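Local structure of neutral ceramidase (Pseudomonas aeruginosa, 2ZWS) at residues 300-304 and 475-479; 514-518 and 591-597; 610-616 and 635-641. The protein hydrolyses the N-acyl linkage of ceramides to release sphingosine and a fatty acid, and also catalyses the reverse synthesis, as a zinc-dependent secreted enzyme. One frame throughout, in Å; residues are numbered along the deposited sequence. Where two conformers were deposited one is given.

Contact 1 of 3, residues 300-304 and 475-479; sequences RFVDF and YQQLF
Residues 300-303 end strand 295-303, extended and paired with strand 392-400 (Arg-300 with Ile-395, Val-302 with Leu-393); Phe-304 leaves it with phi/psi of -78/-16°. Residues 475-479 form one turn of helix 471-488, with Phe-479 N bonded to Tyr-475 O at 3.0 Å. The backbones stay apart: Val-302 CA lies 8.6 Å from Leu-478 CA, and Phe-304 CA 9.9 Å from Tyr-475 CA. Side chains fill the gap: Arg-300 (chi1 -129°, chi2 -136°, both off the wells, swinging its guanidinium to Leu-478), Val-302 (chi1 t) and Phe-304 (chi1 -94°) all leave CA toward the helix. Along the helix, Tyr-475 (chi1 m) starts sideways but brings its ring to Phe-304, whose CZ lies over a face of the tyrosine ring, 3.7 Å from Tyr-475 CZ. The two rings are oblique, centroids 5.2 Å apart and planes at 58°. One turn on, Leu-478 (chi1 m, chi2 t) leaves CA toward the strand and lies at the centre of the contact: CD1 meets Phe-304 CE1 at 3.7 Å, while CD2 meets Val-302 CG1 at 3.9 Å and Arg-300 NH2 at 3.4 Å. A bridging water accepts from Arg-300 NH2 (2.9 Å) and donates to Leu-478 O (2.8 Å). Here a helix packs on one face of a beta sheet, the Tyr-475 side chain about 9 Å from that of the zinc ligand Tyr-448. With no direct hydrogen bond across the segments, cohesion rests on apolar and aromatic packing; the Arg-300 charge reaches the helix backbone through water and has a long, weak ion pair with Glu-493.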
loop_
_atom_site.group_PDB
_atom_site.type_symbol
_atom_site.label_atom_id
_atom_site.label_comp_id
_atom_site.label_asym_id
_atom_site.label_seq_id
_atom_site.Cartn_x
_atom_site.Cartn_y
_atom_site.Cartn_z
ATOM N N ARG A 300 -21.085 -4.297 0.898
ATOM C CA ARG A 300 -21.584 -5.459 1.608
ATOM C C ARG A 300 -20.432 -6.247 2.206
ATOM O O ARG A 300 -19.491 -6.561 1.487
ATOM C CB ARG A 300 -22.292 -6.378 0.588
ATOM C CG ARG A 300 -23.623 -6.745 1.039
ATOM C CD ARG A 300 -23.906 -8.198 0.835
ATOM N NE ARG A 300 -23.813 -8.705 -0.525
ATOM C CZ ARG A 300 -24.005 -9.993 -0.808
ATOM N NH1 ARG A 300 -24.293 -10.826 0.177
ATOM N NH2 ARG A 300 -23.931 -10.450 -2.062
ATOM N N PHE A 301 -20.512 -6.588 3.498
ATOM C CA PHE A 301 -19.727 -7.714 4.011
ATOM C C PHE A 301 -20.398 -9.028 3.617
ATOM O O PHE A 301 -21.591 -9.226 3.879
ATOM C CB PHE A 301 -19.561 -7.665 5.524
ATOM C CG PHE A 301 -18.514 -6.685 6.003
ATOM C CD1 PHE A 301 -17.171 -6.839 5.640
ATOM C CD2 PHE A 301 -18.849 -5.649 6.877
ATOM C CE1 PHE A 301 -16.188 -5.973 6.117
ATOM C CE2 PHE A 301 -17.864 -4.734 7.352
ATOM C CZ PHE A 301 -16.549 -4.890 6.959
ATOM N N VAL A 302 -19.626 -9.912 3.003
ATOM C CA VAL A 302 -20.140 -11.212 2.514
ATOM C C VAL A 302 -19.493 -12.363 3.265
ATOM O O VAL A 302 -18.270 -12.453 3.325
ATOM C CB VAL A 302 -19.871 -11.387 0.998
ATOM C CG1 VAL A 302 -20.504 -12.664 0.479
ATOM C CG2 VAL A 302 -20.413 -10.187 0.230
ATOM N N ASP A 303 -20.315 -13.238 3.838
ATOM C CA ASP A 303 -19.777 -14.447 4.439
ATOM C C ASP A 303 -19.423 -15.473 3.333
ATOM O O ASP A 303 -20.309 -15.969 2.590
ATOM C CB ASP A 303 -20.772 -15.031 5.438
ATOM C CG ASP A 303 -20.187 -16.196 6.246
ATOM O OD1 ASP A 303 -19.044 -16.641 5.975
ATOM O OD2 ASP A 303 -20.879 -16.638 7.199
ATOM N N PHE A 304 -18.121 -15.734 3.197
ATOM C CA PHE A 304 -17.613 -16.621 2.130
ATOM C C PHE A 304 -17.828 -18.104 2.453
ATOM O O PHE A 304 -17.759 -18.957 1.554
ATOM C CB PHE A 304 -16.120 -16.302 1.840
ATOM C CG PHE A 304 -15.923 -15.328 0.714
ATOM C CD1 PHE A 304 -16.714 -14.179 0.614
ATOM C CD2 PHE A 304 -14.950 -15.557 -0.251
ATOM C CE1 PHE A 304 -16.548 -13.283 -0.453
ATOM C CE2 PHE A 304 -14.788 -14.673 -1.317
ATOM C CZ PHE A 304 -15.593 -13.549 -1.424
ATOM N N TYR A 475 -16.452 -14.047 -6.768
ATOM C CA TYR A 475 -16.264 -12.585 -6.843
ATOM C C TYR A 475 -17.010 -11.992 -8.034
ATOM O O TYR A 475 -17.584 -10.918 -7.933
ATOM C CB TYR A 475 -14.793 -12.236 -6.920
ATOM C CG TYR A 475 -14.076 -12.227 -5.600
ATOM C CD1 TYR A 475 -14.272 -11.188 -4.683
ATOM C CD2 TYR A 475 -13.163 -13.237 -5.275
ATOM C CE1 TYR A 475 -13.592 -11.164 -3.475
ATOM C CE2 TYR A 475 -12.459 -13.215 -4.090
ATOM C CZ TYR A 475 -12.677 -12.163 -3.180
ATOM O OH TYR A 475 -11.985 -12.094 -1.992
ATOM N N GLN A 476 -17.026 -12.698 -9.168
ATOM C CA GLN A 476 -17.713 -12.158 -10.324
ATOM C C GLN A 476 -19.219 -12.044 -10.036
ATOM O O GLN A 476 -19.830 -11.004 -10.324
ATOM C CB GLN A 476 -17.462 -13.023 -11.563
ATOM C CG GLN A 476 -17.902 -12.386 -12.862
ATOM C CD GLN A 476 -17.211 -12.994 -14.060
ATOM O OE1 GLN A 476 -15.988 -13.182 -14.060
ATOM N NE2 GLN A 476 -17.987 -13.287 -15.104
ATOM N N GLN A 477 -19.789 -13.077 -9.434
ATOM C CA GLN A 477 -21.205 -13.049 -9.053
ATOM C C GLN A 477 -21.504 -11.895 -8.102
ATOM O O GLN A 477 -22.486 -11.178 -8.282
ATOM C CB GLN A 477 -21.566 -14.340 -8.348
ATOM C CG GLN A 477 -22.970 -14.361 -7.777
ATOM C CD GLN A 477 -23.291 -15.707 -7.211
ATOM O OE1 GLN A 477 -23.382 -15.879 -5.989
ATOM N NE2 GLN A 477 -23.409 -16.687 -8.084
ATOM N N LEU A 478 -20.646 -11.738 -7.090
ATOM C CA LEU A 478 -20.850 -10.702 -6.076
ATOM C C LEU A 478 -20.827 -9.299 -6.683
ATOM O O LEU A 478 -21.686 -8.448 -6.367
ATOM C CB LEU A 478 -19.807 -10.838 -4.973
ATOM C CG LEU A 478 -19.940 -12.102 -4.115
ATOM C CD1 LEU A 478 -18.741 -12.256 -3.197
ATOM C CD2 LEU A 478 -21.228 -12.144 -3.325
ATOM N N PHE A 479 -19.830 -9.042 -7.525
ATOM C CA PHE A 479 -19.747 -7.749 -8.200
ATOM C C PHE A 479 -20.855 -7.519 -9.219
ATOM O O PHE A 479 -21.351 -6.392 -9.359
ATOM C CB PHE A 479 -18.353 -7.544 -8.798
ATOM C CG PHE A 479 -17.326 -7.103 -7.787
ATOM C CD1 PHE A 479 -17.406 -5.823 -7.231
ATOM C CD2 PHE A 479 -16.282 -7.944 -7.380
ATOM C CE1 PHE A 479 -16.477 -5.380 -6.285
ATOM C CE2 PHE A 479 -15.325 -7.469 -6.417
ATOM C CZ PHE A 479 -15.449 -6.183 -5.879
HETATM O O HOH W 1 -23.351 -8.376 -4.072
#

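Contact 2 of 3, residues 514-518 and 591-597; sequences ADDPY and VGISASK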
loop_
_atom_site.group_PDB
_atom_site.type_symbol
_atom_site.label_atom_id
_atom_site.label_comp_id
_atom_site.label_asym_id
_atom_site.label_seq_id
_atom_site.Cartn_x
_atom_site.Cartn_y
_atom_site.Cartn_z
ATOM N N ALA A 514 15.643 -0.779 26.889
ATOM C CA ALA A 514 16.142 0.537 27.272
ATOM C C ALA A 514 17.249 0.939 26.298
ATOM O O ALA A 514 17.776 0.091 25.537
ATOM C CB ALA A 514 16.689 0.507 28.706
ATOM N N ASP A 515 17.552 2.235 26.299
ATOM C CA ASP A 515 18.672 2.790 25.538
ATOM C C ASP A 515 19.710 3.386 26.468
ATOM O O ASP A 515 19.367 4.018 27.478
ATOM C CB ASP A 515 18.199 3.923 24.627
ATOM C CG ASP A 515 17.121 3.486 23.655
ATOM O OD1 ASP A 515 17.457 2.828 22.655
ATOM O OD2 ASP A 515 15.949 3.815 23.892
ATOM N N ASP A 516 20.967 3.253 26.074
ATOM C CA ASP A 516 22.069 3.976 26.686
ATOM C C ASP A 516 22.900 4.582 25.566
ATOM O O ASP A 516 22.975 4.000 24.470
ATOM C CB ASP A 516 22.945 3.014 27.472
ATOM C CG ASP A 516 22.249 2.469 28.700
ATOM O OD1 ASP A 516 21.969 1.252 28.714
ATOM O OD2 ASP A 516 21.982 3.259 29.635
ATOM N N PRO A 517 23.560 5.726 25.836
ATOM C CA PRO A 517 24.473 6.270 24.846
ATOM C C PRO A 517 25.723 5.400 24.750
ATOM O O PRO A 517 25.933 4.502 25.592
ATOM C CB PRO A 517 24.835 7.659 25.389
ATOM C CG PRO A 517 24.067 7.828 26.679
ATOM C CD PRO A 517 23.525 6.518 27.084
ATOM N N TYR A 518 26.533 5.624 23.721
ATOM C CA TYR A 518 27.849 4.987 23.655
ATOM C C TYR A 518 28.582 5.377 24.936
ATOM O O TYR A 518 28.458 6.504 25.411
ATOM C CB TYR A 518 28.656 5.545 22.492
ATOM C CG TYR A 518 28.430 4.950 21.114
ATOM C CD1 TYR A 518 29.519 4.691 20.293
ATOM C CD2 TYR A 518 27.144 4.714 20.605
ATOM C CE1 TYR A 518 29.361 4.184 19.014
ATOM C CE2 TYR A 518 26.965 4.203 19.316
ATOM C CZ TYR A 518 28.075 3.946 18.533
ATOM O OH TYR A 518 27.937 3.452 17.260
ATOM N N VAL A 591 24.239 -1.251 18.735
ATOM C CA VAL A 591 25.667 -1.256 19.063
ATOM C C VAL A 591 25.801 -1.780 20.491
ATOM O O VAL A 591 25.248 -1.211 21.426
ATOM C CB VAL A 591 26.299 0.151 18.913
ATOM C CG1 VAL A 591 27.773 0.127 19.388
ATOM C CG2 VAL A 591 26.189 0.663 17.437
ATOM N N GLY A 592 26.500 -2.903 20.637
ATOM C CA GLY A 592 26.592 -3.576 21.938
ATOM C C GLY A 592 25.218 -4.000 22.429
ATOM O O GLY A 592 24.361 -4.372 21.632
ATOM N N ILE A 593 24.998 -3.929 23.743
ATOM C CA ILE A 593 23.730 -4.353 24.337
ATOM C C ILE A 593 22.590 -3.348 24.208
ATOM O O ILE A 593 21.478 -3.721 23.854
ATOM C CB ILE A 593 23.916 -4.798 25.835
ATOM C CG1 ILE A 593 24.965 -5.915 25.924
ATOM C CG2 ILE A 593 22.576 -5.210 26.464
ATOM C CD1 ILE A 593 24.634 -7.203 25.126
ATOM N N SER A 594 22.860 -2.076 24.491
ATOM C CA SER A 594 21.779 -1.104 24.630
ATOM C C SER A 594 22.042 0.209 23.926
ATOM O O SER A 594 21.226 1.124 24.009
ATOM C CB SER A 594 21.460 -0.832 26.109
ATOM O OG SER A 594 22.610 -0.324 26.751
ATOM N N ALA A 595 23.163 0.312 23.217
ATOM C CA ALA A 595 23.455 1.538 22.471
ATOM C C ALA A 595 23.020 1.363 21.017
ATOM O O ALA A 595 22.645 0.286 20.586
ATOM C CB ALA A 595 24.960 1.877 22.549
ATOM N N SER A 596 23.081 2.442 20.264
ATOM C CA SER A 596 22.725 2.365 18.838
ATOM C C SER A 596 23.234 3.579 18.069
ATOM O O SER A 596 23.520 4.631 18.648
ATOM C CB SER A 596 21.200 2.205 18.664
ATOM O OG SER A 596 20.474 3.266 19.251
ATOM N N LYS A 597 23.310 3.429 16.752
ATOM C CA LYS A 597 23.756 4.522 15.921
ATOM C C LYS A 597 22.789 4.767 14.781
ATOM O O LYS A 597 22.174 3.834 14.231
ATOM C CB LYS A 597 25.170 4.289 15.398
ATOM C CG LYS A 597 25.304 3.142 14.442
ATOM C CD LYS A 597 26.729 3.017 13.918
ATOM C CE LYS A 597 26.798 2.013 12.803
ATOM N NZ LYS A 597 28.132 1.994 12.161
HETATM O O HOH W 2 18.725 -3.165 24.998
HETATM O O HOH W 3 20.041 2.445 21.853
HETATM O O HOH W 4 23.287 4.867 21.774
#
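A tight hairpin turn, closed by Val-591 N to Ala-595 O (2.9 Å) and a weak return bond from Ala-595 N to Val-591 O (3.1 Å), receives the extended segment 514-518 along its side. Ser-594 makes both direct hydrogen bonds: its carbonyl O accepts Asp-516 N at 3.0 Å, and its OG donates to Asp-516 OD1 at 2.6 Å. Water 3 donates to the same Ser-594 O (2.8 Å) and to Asp-515 OD1 (2.7 Å), and accepts from Ser-596 OG (2.8 Å). Water 2 donates to Ile-593 O (3.0 Å) and weakly to Ala-514 O (3.4 Å). Water 4 accepts from Ser-596 N (2.9 Å) and lies within hydrogen-bonding distance of Asp-516 O (2.8 Å), though other acceptors may share its protons; Asp-516 O also takes a CA-H...O contact from Ala-595 CA (3.2 Å). The Asp-515 carboxylate is satisfied mainly outside, by Lys-622 N, Asn-551 ND2 and His-548 N. Tyr-518 packs beside Val-591, Ala-595 and Lys-597. The loop thus lies against the turn joining strands 584-591 and 595-603, Pro-517 and Tyr-518 also touching strand 539-545.

Contact 3 of 3, residues 610-616 and 635-641; sequences PGHYYIR and STRSFEV
Two extended strands of a beta hairpin, 611-622 and 629-642, run antiparallel here, their short segments approaching to 4.6 Å at 132°. Gly-611/Val-641 and Tyr-613/Phe-639 are hydrogen-bonded pairs. Gly-611 N lies 3.0 Å from Val-641 O. Val-641 N lies 2.7 Å from Gly-611 O. Tyr-613 N to Phe-639 O and Phe-639 N to Tyr-613 O are both 2.8 Å. His-612/Glu-640, between them, is non-hydrogen-bonded. The register then slips by one residue, and pairing resumes at Arg-616/Ser-635, also non-hydrogen-bonded. In the break, Thr-636 N bonds to Ile-615 O (2.9 Å), and Thr-636 OG1 (chi1 p) accepts Ile-615 N (3.1 Å) while donating to Arg-637 O (2.8 Å); Tyr-614 CB sits 3.7 Å from both Thr-636 O and Arg-637 O, its CE2 3.7 Å from Ser-635 OG. At Gly-611 (phi/psi 149/-160°) a CB would strike the preceding carbonyl. Phe-639 (chi1 p) folds its ring over Tyr-613 (chi1 m), whose CB makes a CH-pi contact 3.9 Å from the ring centroid. Ile-615 CG1 (chi1 m, chi2 t) fits the ring edge, 4.3 Å from Phe-639 CE1, and Val-641 CG2 (chi1 t) fills the space beside Tyr-613 CD2 (3.6 Å). On the other face, Glu-640 CG makes a CH-pi contact with His-612, 4.3 Å from its centroid. Ile-615 and Phe-639 look into the beta-sandwich, onto Ile-600 and Trp-602. Residues 635-641 lie in a region reported to be required for correct folding and localization. Main-chain bonding fixes the pairing; the Thr-636 hydroxyl, rather than a main-chain carbonyl, accepts Ile-615 N where it is interrupted.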
loop_
_atom_site.group_PDB
_atom_site.type_symbol
_atom_site.label_atom_id
_atom_site.label_comp_id
_atom_site.label_asym_id
_atom_site.label_seq_id
_atom_site.Cartn_x
_atom_site.Cartn_y
_atom_site.Cartn_z
ATOM N N PRO A 610 25.018 25.685 -4.566
ATOM C CA PRO A 610 26.299 25.761 -3.870
ATOM C C PRO A 610 26.143 26.549 -2.574
ATOM O O PRO A 610 25.313 27.458 -2.499
ATOM C CB PRO A 610 27.184 26.533 -4.848
ATOM C CG PRO A 610 26.594 26.250 -6.184
ATOM C CD PRO A 610 25.118 26.151 -5.963
ATOM N N GLY A 611 26.921 26.190 -1.555
ATOM C CA GLY A 611 26.850 26.865 -0.260
ATOM C C GLY A 611 27.180 25.948 0.901
ATOM O O GLY A 611 27.811 24.908 0.717
ATOM N N HIS A 612 26.756 26.346 2.097
ATOM C CA HIS A 612 27.041 25.596 3.314
ATOM C C HIS A 612 25.797 24.918 3.883
ATOM O O HIS A 612 24.708 25.504 3.902
ATOM C CB HIS A 612 27.708 26.515 4.340
ATOM C CG HIS A 612 29.064 26.986 3.906
ATOM N ND1 HIS A 612 29.255 28.142 3.177
ATOM C CD2 HIS A 612 30.288 26.425 4.049
ATOM C CE1 HIS A 612 30.544 28.287 2.916
ATOM N NE2 HIS A 612 31.191 27.255 3.429
ATOM N N TYR A 613 25.986 23.680 4.341
ATOM C CA TYR A 613 24.903 22.829 4.803
ATOM C C TYR A 613 25.322 22.096 6.070
ATOM O O TYR A 613 26.517 21.947 6.341
ATOM C CB TYR A 613 24.589 21.780 3.731
ATOM C CG TYR A 613 23.999 22.336 2.452
ATOM C CD1 TYR A 613 22.620 22.304 2.243
ATOM C CD2 TYR A 613 24.815 22.874 1.444
ATOM C CE1 TYR A 613 22.054 22.802 1.081
ATOM C CE2 TYR A 613 24.255 23.392 0.267
ATOM C CZ TYR A 613 22.866 23.347 0.097
ATOM O OH TYR A 613 22.283 23.839 -1.055
ATOM N N TYR A 614 24.352 21.619 6.840
ATOM C CA TYR A 614 24.663 20.640 7.872
ATOM C C TYR A 614 23.517 19.653 8.010
ATOM O O TYR A 614 22.457 19.850 7.422
ATOM C CB TYR A 614 24.987 21.313 9.207
ATOM C CG TYR A 614 23.849 22.056 9.880
ATOM C CD1 TYR A 614 23.642 23.428 9.650
ATOM C CD2 TYR A 614 23.017 21.412 10.789
ATOM C CE1 TYR A 614 22.612 24.111 10.292
ATOM C CE2 TYR A 614 22.008 22.092 11.445
ATOM C CZ TYR A 614 21.804 23.440 11.185
ATOM O OH TYR A 614 20.796 24.100 11.842
ATOM N N ILE A 615 23.726 18.591 8.774
ATOM C CA ILE A 615 22.681 17.587 8.962
ATOM C C ILE A 615 22.289 17.527 10.441
ATOM O O ILE A 615 23.153 17.480 11.323
ATOM C CB ILE A 615 23.134 16.201 8.405
ATOM C CG1 ILE A 615 23.234 16.257 6.869
ATOM C CG2 ILE A 615 22.180 15.073 8.857
ATOM C CD1 ILE A 615 23.897 15.052 6.220
ATOM N N ARG A 616 20.986 17.588 10.706
ATOM C CA ARG A 616 20.448 17.448 12.045
ATOM C C ARG A 616 19.739 16.096 12.206
ATOM O O ARG A 616 18.999 15.647 11.303
ATOM C CB ARG A 616 19.486 18.603 12.341
ATOM C CG ARG A 616 18.956 18.655 13.740
ATOM C CD ARG A 616 18.369 20.024 14.051
ATOM N NE ARG A 616 17.773 20.028 15.384
ATOM C CZ ARG A 616 17.222 21.092 15.955
ATOM N NH1 ARG A 616 16.701 20.993 17.169
ATOM N NH2 ARG A 616 17.176 22.244 15.296
ATOM N N SER A 635 23.523 17.844 15.827
ATOM C CA SER A 635 23.782 18.458 14.525
ATOM C C SER A 635 25.246 18.311 14.156
ATOM O O SER A 635 26.106 18.426 15.029
ATOM C CB SER A 635 23.405 19.935 14.535
ATOM O OG SER A 635 21.993 20.101 14.547
ATOM N N THR A 636 25.522 18.019 12.883
ATOM C CA THR A 636 26.906 17.939 12.401
ATOM C C THR A 636 27.481 19.341 12.252
ATOM O O THR A 636 26.755 20.346 12.261
ATOM C CB THR A 636 27.057 17.219 11.022
ATOM O OG1 THR A 636 26.485 18.026 9.986
ATOM C CG2 THR A 636 26.392 15.849 11.031
ATOM N N ARG A 637 28.799 19.405 12.114
ATOM C CA ARG A 637 29.432 20.631 11.660
ATOM C C ARG A 637 28.974 20.911 10.225
ATOM O O ARG A 637 28.462 20.013 9.545
ATOM C CB ARG A 637 30.954 20.493 11.726
ATOM C CG ARG A 637 31.516 19.504 10.738
ATOM C CD ARG A 637 32.989 19.314 10.978
ATOM N NE ARG A 637 33.552 18.395 10.003
ATOM C CZ ARG A 637 34.664 17.698 10.198
ATOM N NH1 ARG A 637 35.323 17.802 11.344
ATOM N NH2 ARG A 637 35.108 16.889 9.251
ATOM N N SER A 638 29.133 22.147 9.760
ATOM C CA SER A 638 28.800 22.446 8.373
ATOM C C SER A 638 29.779 21.826 7.364
ATOM O O SER A 638 30.934 21.522 7.694
ATOM C CB SER A 638 28.698 23.956 8.149
ATOM O OG SER A 638 29.993 24.523 8.188
ATOM N N PHE A 639 29.294 21.636 6.137
ATOM C CA PHE A 639 30.107 21.243 4.984
ATOM C C PHE A 639 29.692 22.104 3.800
ATOM O O PHE A 639 28.606 22.701 3.822
ATOM C CB PHE A 639 29.963 19.741 4.665
ATOM C CG PHE A 639 28.544 19.301 4.380
ATOM C CD1 PHE A 639 27.707 18.928 5.417
ATOM C CD2 PHE A 639 28.057 19.263 3.075
ATOM C CE1 PHE A 639 26.398 18.536 5.172
ATOM C CE2 PHE A 639 26.732 18.856 2.816
ATOM C CZ PHE A 639 25.918 18.485 3.859
ATOM N N GLU A 640 30.553 22.182 2.787
ATOM C CA GLU A 640 30.290 23.016 1.621
ATOM C C GLU A 640 29.928 22.173 0.419
ATOM O O GLU A 640 30.597 21.182 0.117
ATOM C CB GLU A 640 31.510 23.874 1.280
ATOM C CG GLU A 640 31.202 24.943 0.220
ATOM C CD GLU A 640 32.344 25.923 0.002
ATOM O OE1 GLU A 640 33.338 25.898 0.762
ATOM O OE2 GLU A 640 32.234 26.727 -0.948
ATOM N N VAL A 641 28.877 22.580 -0.283
ATOM C CA VAL A 641 28.620 22.025 -1.599
ATOM C C VAL A 641 29.184 23.008 -2.621
ATOM O O VAL A 641 28.808 24.191 -2.631
ATOM C CB VAL A 641 27.125 21.751 -1.858
ATOM C CG1 VAL A 641 26.925 21.252 -3.281
ATOM C CG2 VAL A 641 26.583 20.720 -0.846
#

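Overall arrangement
Contact 1 stands apart, about 38 Å and 41 Å from contacts 2 and 3 by nearest atoms and on the opposite side of the chain's centre, in the N-terminal part of the enzyme; the other two share the C-terminal beta-sandwich region. It is buried and largely apolar, joining a helix to a sheet through side chains without a direct hydrogen bond. Contact 2 is a surface contact, polar and water-rich, where a loop meets a turn. Contact 3, partly buried, pairs neighbouring strands mainly by backbone bonds and packs apolar groups on one face. Contacts 2 and 3 do not touch, yet strand 595-603 links them, starting in contact 2 and lying beneath Ile-615 and Phe-639 of contact 3.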